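Side-chain contacts in uncharacterized protein (Pseudomonas syringae pv. tomato, PDB 3K4I), which is of unknown function but belongs to the RraA-like family and assembles as a trimer of mixed alpha/beta subunits: residues A75-I78 against D79-S83; T116-D119 against G120-D124. All blocks are in the same frame, centred on the assembly; numbering follows the deposited sequence.

Overall arrangement
Coming from the N terminus, the chain runs up strand 53-63 and then reaches contact 1, a 3-10 turn in the loop before strand 85-90, which pairs parallel to 53-63. After helix 102-110, strand 115-119 pairs parallel to 85-90, and contact 2 lies where it ends and the chain heads for helix 125-130. The two follow in series, neither nested nor crossed. The centres of contact 1 and contact 2 are about 16 Å apart, and the nearest atoms of contact 1 and contact 2 about 6 Å apart. Strand 85-90 relates them: side chains of contact 1 pack on I87, and V117 of contact 2 bonds to I87 and S89 through the backbone. Both also touch the second subunit.

Contact 1 of 2, residues A75-I78 against D79-S83; sequences ANYI and DQVPS
N76 makes a loose backbone approach to D79, its carbonyl O lying 3.6 Å from D79 N where the chain is wound into a 3-10 turn. Y77 accepts a hydrogen bond across the contact: Q80 N donates to Y77 O at 3.0 Å with an N-H...O angle of 156°, and the donor stands above the carbonyl plane instead of on a lone pair. The Y77 ring points the same way as the V81 side chain and lies beside it. V81 CG2 sits at the ring edge, 3.9 Å from Y77 CD2, while A75 O is 3.8 Å above one face of the Y77 ring, toward its rim. This placement follows from chi1 of 70°, which sets Y77 CG between the backbone N and the carbonyl carbon. The ring is buried further by M104, L151, V154 and I87. At I78, whose own N donates to A75 O, the carbonyl oxygen accepts twice. V81 N reaches I78 O at 3.1 Å with a nearly straight angle of 168°, again from above the carbonyl plane, and a water donates to I78 O at 2.7 Å. The same water donates to V81 O, also at 2.7 Å, and so bridges the two carbonyls where the 3-10 winding gives way to an extended chain. I78 CG1 adds an apolar touch on V81 CG2 at 4.1 Å, so one valine methyl meets both Y77 and I78. The D79 carboxylate turns to the second subunit, where its two oxygens accept from the backbone N of L213 and E214. Three i to i+3 bonds, on A75 O, Y77 O and I78 O, mark the short 3-10 segment 76-80, here built into the crossover between the parallel strands 53-63 and 85-90.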
ATOM      1  N   ALA C  75      -4.931 -14.383 -20.898  1.00 27.58           N
ATOM      2  CA  ALA C  75      -3.518 -14.736 -20.717  1.00 27.29           C
ATOM      3  C   ALA C  75      -2.883 -15.199 -22.030  1.00 26.08           C
ATOM      4  O   ALA C  75      -1.699 -14.988 -22.250  1.00 24.51           O
ATOM      5  CB  ALA C  75      -3.369 -15.808 -19.651  1.00 27.10           C
ATOM      6  N   ASN C  76      -3.694 -15.810 -22.896  1.00 26.20           N
ATOM      7  CA  ASN C  76      -3.245 -16.369 -24.184  1.00 25.08           C
ATOM      8  C   ASN C  76      -2.209 -15.567 -25.002  1.00 22.66           C
ATOM      9  O   ASN C  76      -1.321 -16.174 -25.626  1.00 24.26           O
ATOM     10  CB  ASN C  76      -4.449 -16.723 -25.062  1.00 26.69           C
ATOM     11  CG  ASN C  76      -5.417 -15.582 -25.199  1.00 36.62           C
ATOM     12  OD1 ASN C  76      -5.050 -14.500 -25.645  1.00 28.03           O
ATOM     13  ND2 ASN C  76      -6.667 -15.814 -24.812  1.00 27.27           N
ATOM     14  N   TYR C  77      -2.291 -14.228 -24.973  1.00 17.66           N
ATOM     15  CA  TYR C  77      -1.344 -13.374 -25.702  1.00 13.18           C
ATOM     16  C   TYR C  77       0.102 -13.559 -25.270  1.00 11.10           C
ATOM     17  O   TYR C  77       1.006 -13.111 -25.969  1.00 11.01           O
ATOM     18  CB  TYR C  77      -1.653 -11.887 -25.512  1.00 11.48           C
ATOM     19  CG  TYR C  77      -1.368 -11.341 -24.100  1.00 10.73           C
ATOM     20  CD1 TYR C  77      -2.369 -11.292 -23.130  1.00 10.83           C
ATOM     21  CD2 TYR C  77      -0.088 -10.871 -23.743  1.00 10.62           C
ATOM     22  CE1 TYR C  77      -2.112 -10.798 -21.834  1.00 10.33           C
ATOM     23  CE2 TYR C  77       0.176 -10.388 -22.462  1.00 10.44           C
ATOM     24  CZ  TYR C  77      -0.837 -10.342 -21.511  1.00 10.58           C
ATOM     25  OH  TYR C  77      -0.573  -9.853 -20.241  1.00 10.12           O
ATOM     26  N   ILE C  78       0.300 -14.122 -24.084  1.00  9.58           N
ATOM     27  CA  ILE C  78       1.623 -14.079 -23.471  1.00  9.09           C
ATOM     28  C   ILE C  78       2.653 -14.879 -24.256  1.00  8.70           C
ATOM     29  O   ILE C  78       3.840 -14.551 -24.206  1.00  7.51           O
ATOM     30  CB  ILE C  78       1.602 -14.487 -21.978  1.00  8.31           C
ATOM     31  CG1 ILE C  78       2.769 -13.803 -21.245  1.00  5.66           C
ATOM     32  CG2 ILE C  78       1.422 -15.997 -21.820  1.00  7.26           C
ATOM     33  CD1 ILE C  78       2.702 -13.788 -19.744  1.00  9.26           C
ATOM     34  N   ASP C  79       2.218 -15.917 -24.978  1.00  9.45           N
ATOM     35  CA  ASP C  79       3.155 -16.652 -25.863  1.00 11.26           C
ATOM     36  C   ASP C  79       3.831 -15.776 -26.920  1.00 12.18           C
ATOM     37  O   ASP C  79       4.839 -16.178 -27.504  1.00 13.38           O
ATOM     38  CB  ASP C  79       2.424 -17.798 -26.581  1.00 12.58           C
ATOM     39  CG  ASP C  79       2.222 -19.010 -25.693  1.00 15.03           C
ATOM     40  OD1 ASP C  79       3.113 -19.300 -24.864  1.00 12.81           O
ATOM     41  OD2 ASP C  79       1.180 -19.695 -25.850  1.00 13.75           O
ATOM     42  N   GLN C  80       3.253 -14.613 -27.195  1.00 11.35           N
ATOM     43  CA  GLN C  80       3.751 -13.690 -28.216  1.00 11.47           C
ATOM     44  C   GLN C  80       4.832 -12.720 -27.712  1.00  9.50           C
ATOM     45  O   GLN C  80       5.479 -12.059 -28.518  1.00  8.29           O
ATOM     46  CB  GLN C  80       2.578 -12.859 -28.770  1.00 13.46           C
ATOM     47  CG  GLN C  80       1.383 -13.674 -29.215  1.00 33.71           C
ATOM     48  CD  GLN C  80       0.520 -12.933 -30.231  1.00 17.27           C
ATOM     49  OE1 GLN C  80      -0.057 -13.556 -31.142  1.00 35.01           O
ATOM     50  NE2 GLN C  80       0.473 -11.610 -30.131  1.00 33.99           N
ATOM     51  N   VAL C  81       4.985 -12.606 -26.388  1.00  8.49           N
ATOM     52  CA  VAL C  81       5.777 -11.546 -25.779  1.00  7.54           C
ATOM     53  C   VAL C  81       7.276 -11.894 -25.849  1.00  7.86           C
ATOM     54  O   VAL C  81       7.668 -12.946 -25.375  1.00  7.28           O
ATOM     55  CB  VAL C  81       5.356 -11.326 -24.304  1.00  7.44           C
ATOM     56  CG1 VAL C  81       6.139 -10.184 -23.658  1.00  7.19           C
ATOM     57  CG2 VAL C  81       3.829 -11.092 -24.190  1.00  9.01           C
ATOM     58  N   PRO C  82       8.084 -11.023 -26.474  1.00  8.99           N
ATOM     59  CA  PRO C  82       9.512 -11.298 -26.594  1.00 10.40           C
ATOM     60  C   PRO C  82      10.244 -11.214 -25.261  1.00  9.24           C
ATOM     61  O   PRO C  82       9.884 -10.440 -24.375  1.00  8.38           O
ATOM     62  CB  PRO C  82      10.014 -10.206 -27.549  1.00 10.92           C
ATOM     63  CG  PRO C  82       8.817  -9.682 -28.222  1.00 15.28           C
ATOM     64  CD  PRO C  82       7.677  -9.864 -27.290  1.00 10.35           C
ATOM     65  N   SER C  83      11.312 -11.999 -25.140  1.00  8.47           N
ATOM     66  CA  SER C  83      12.257 -11.848 -24.049  1.00  8.55           C
ATOM     67  C   SER C  83      12.749 -10.394 -23.942  1.00  7.58           C
ATOM     68  O   SER C  83      13.068  -9.774 -24.953  1.00  7.98           O
ATOM     69  CB  SER C  83      13.442 -12.804 -24.289  1.00 10.29           C
ATOM     70  OG  SER C  83      14.401 -12.693 -23.260  1.00 21.97           O
TER
HETATM   71  O   HOH W   1       6.417 -15.186 -24.629  1.00 11.72           O

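Contact 2 of 2, residues T116-D119 against G120-D124; sequences TVID and GVARD
I118 touches A122 through its far methyl, with CD1 3.8 Å from A122 CB, making an apolar pair four residues apart. Its chi1 of -50° sets CG1 opposite the carbonyl carbon, and the chain then extends so that CD1 runs on toward the alanine. The other branch serves a nearer neighbour: I118 CG2 lies against the backbone of G120, 3.5 Å from G120 C, and is 3.8 Å from V121 N. The pair is enclosed by L135, which touches both I118 and A122, and by V99 and W100 on I118.

The chain bends through an inverse gamma turn centred on D119 (phi -86°, psi 80°), followed by G120, where strand 115-119 ends. Beyond it the chain continues in extended form to D124, at the N-cap position of helix 125-130, though its side chain makes no capping bond; the whole is a strand-loop-helix connection.

Among the polar groups, the D119 carboxylate is held from outside: OD1 forms a salt bridge with R138 NE, and OD2 a hydrogen bond with S90 OG. Between the side chains of R123 and D124 there is a long salt bridge, R123 NE 3.9 Å from D124 OD2; the oxygen lies well off the guanidinium plane, so the attraction is of charges alone and no N-H points at it. R123 NH1 hydrogen-bonds to M142 O and forms a salt bridge with D30 OD1 of the second subunit.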
ATOM      1  N   THR C 116       5.577  -6.494 -15.154  1.00  5.73           N
ATOM      2  CA  THR C 116       4.234  -6.212 -15.641  1.00  6.17           C
ATOM      3  C   THR C 116       3.732  -4.960 -14.966  1.00  5.58           C
ATOM      4  O   THR C 116       3.799  -4.844 -13.735  1.00  6.62           O
ATOM      5  CB  THR C 116       3.270  -7.388 -15.373  1.00  7.38           C
ATOM      6  OG1 THR C 116       3.735  -8.511 -16.118  1.00  5.01           O
ATOM      7  CG2 THR C 116       1.892  -7.067 -15.897  1.00  4.88           C
ATOM      8  N   VAL C 117       3.229  -4.045 -15.789  1.00  4.42           N
ATOM      9  CA  VAL C 117       2.687  -2.759 -15.340  1.00  4.75           C
ATOM     10  C   VAL C 117       1.203  -2.814 -15.684  1.00  4.61           C
ATOM     11  O   VAL C 117       0.878  -3.066 -16.848  1.00  6.17           O
ATOM     12  CB  VAL C 117       3.354  -1.622 -16.125  1.00  5.99           C
ATOM     13  CG1 VAL C 117       2.716  -0.300 -15.797  1.00  5.50           C
ATOM     14  CG2 VAL C 117       4.832  -1.585 -15.821  1.00  5.85           C
ATOM     15  N   ILE C 118       0.315  -2.528 -14.721  1.00  5.15           N
ATOM     16  CA  ILE C 118      -1.133  -2.676 -14.936  1.00  5.52           C
ATOM     17  C   ILE C 118      -1.948  -1.450 -14.570  1.00  4.44           C
ATOM     18  O   ILE C 118      -1.934  -1.000 -13.418  1.00  3.84           O
ATOM     19  CB  ILE C 118      -1.722  -3.895 -14.176  1.00  6.51           C
ATOM     20  CG1 ILE C 118      -0.896  -5.151 -14.449  1.00  5.99           C
ATOM     21  CG2 ILE C 118      -3.154  -4.144 -14.604  1.00  6.51           C
ATOM     22  CD1 ILE C 118      -1.309  -6.343 -13.612  1.00  8.53           C
ATOM     23  N   ASP C 119      -2.665  -0.945 -15.574  1.00  5.26           N
ATOM     24  CA  ASP C 119      -3.685   0.088 -15.377  1.00  6.02           C
ATOM     25  C   ASP C 119      -4.945  -0.710 -15.022  1.00  5.66           C
ATOM     26  O   ASP C 119      -5.811  -0.939 -15.855  1.00  6.03           O
ATOM     27  CB  ASP C 119      -3.825   0.919 -16.662  1.00  7.57           C
ATOM     28  CG  ASP C 119      -5.063   1.819 -16.675  1.00 10.91           C
ATOM     29  OD1 ASP C 119      -5.421   2.335 -15.622  1.00  7.05           O
ATOM     30  OD2 ASP C 119      -5.650   1.983 -17.768  1.00  9.66           O
ATOM     31  N   GLY C 120      -5.018  -1.122 -13.759  1.00  5.72           N
ATOM     32  CA  GLY C 120      -5.920  -2.158 -13.329  1.00  5.67           C
ATOM     33  C   GLY C 120      -5.296  -2.883 -12.155  1.00  5.50           C
ATOM     34  O   GLY C 120      -4.373  -2.372 -11.519  1.00  6.00           O
ATOM     35  N   VAL C 121      -5.806  -4.066 -11.855  1.00  4.53           N
ATOM     36  CA  VAL C 121      -5.346  -4.820 -10.677  1.00  4.99           C
ATOM     37  C   VAL C 121      -4.912  -6.247 -11.016  1.00  5.52           C
ATOM     38  O   VAL C 121      -5.188  -6.746 -12.128  1.00  4.74           O
ATOM     39  CB  VAL C 121      -6.414  -4.805  -9.552  1.00  5.08           C
ATOM     40  CG1 VAL C 121      -6.641  -3.369  -9.077  1.00  6.56           C
ATOM     41  CG2 VAL C 121      -7.731  -5.474  -9.990  1.00  6.90           C
ATOM     42  N   ALA C 122      -4.198  -6.874 -10.079  1.00  5.07           N
ATOM     43  CA  ALA C 122      -3.673  -8.236 -10.263  1.00  6.29           C
ATOM     44  C   ALA C 122      -4.095  -9.158  -9.130  1.00  5.64           C
ATOM     45  O   ALA C 122      -4.410  -8.684  -8.037  1.00  4.95           O
ATOM     46  CB  ALA C 122      -2.134  -8.201 -10.356  1.00  6.28           C
ATOM     47  N   ARG C 123      -4.064 -10.464  -9.383  1.00  6.41           N
ATOM     48  CA  ARG C 123      -4.327 -11.467  -8.338  1.00  7.18           C
ATOM     49  C   ARG C 123      -3.096 -12.315  -8.082  1.00  7.61           C
ATOM     50  O   ARG C 123      -2.066 -12.109  -8.723  1.00  7.22           O
ATOM     51  CB  ARG C 123      -5.536 -12.339  -8.694  1.00  7.36           C
ATOM     52  CG  ARG C 123      -5.372 -13.371  -9.803  1.00  6.53           C
ATOM     53  CD  ARG C 123      -6.727 -14.015  -9.981  1.00  7.69           C
ATOM     54  NE  ARG C 123      -6.707 -15.124 -10.927  1.00  7.47           N
ATOM     55  CZ  ARG C 123      -7.729 -15.954 -11.084  1.00  7.10           C
ATOM     56  NH1 ARG C 123      -8.839 -15.773 -10.360  1.00  7.77           N
ATOM     57  NH2 ARG C 123      -7.649 -16.936 -11.965  1.00  8.07           N
ATOM     58  N   ASP C 124      -3.213 -13.270  -7.157  1.00  8.54           N
ATOM     59  CA  ASP C 124      -2.106 -14.166  -6.830  1.00  9.60           C
ATOM     60  C   ASP C 124      -0.874 -13.399  -6.380  1.00  9.89           C
ATOM     61  O   ASP C 124       0.267 -13.733  -6.720  1.00  9.80           O
ATOM     62  CB  ASP C 124      -1.805 -15.082  -8.019  1.00 10.48           C
ATOM     63  CG  ASP C 124      -2.869 -16.143  -8.202  1.00 12.37           C
ATOM     64  OD1 ASP C 124      -3.244 -16.801  -7.202  1.00 12.88           O
ATOM     65  OD2 ASP C 124      -3.346 -16.317  -9.329  1.00 11.39           O
TER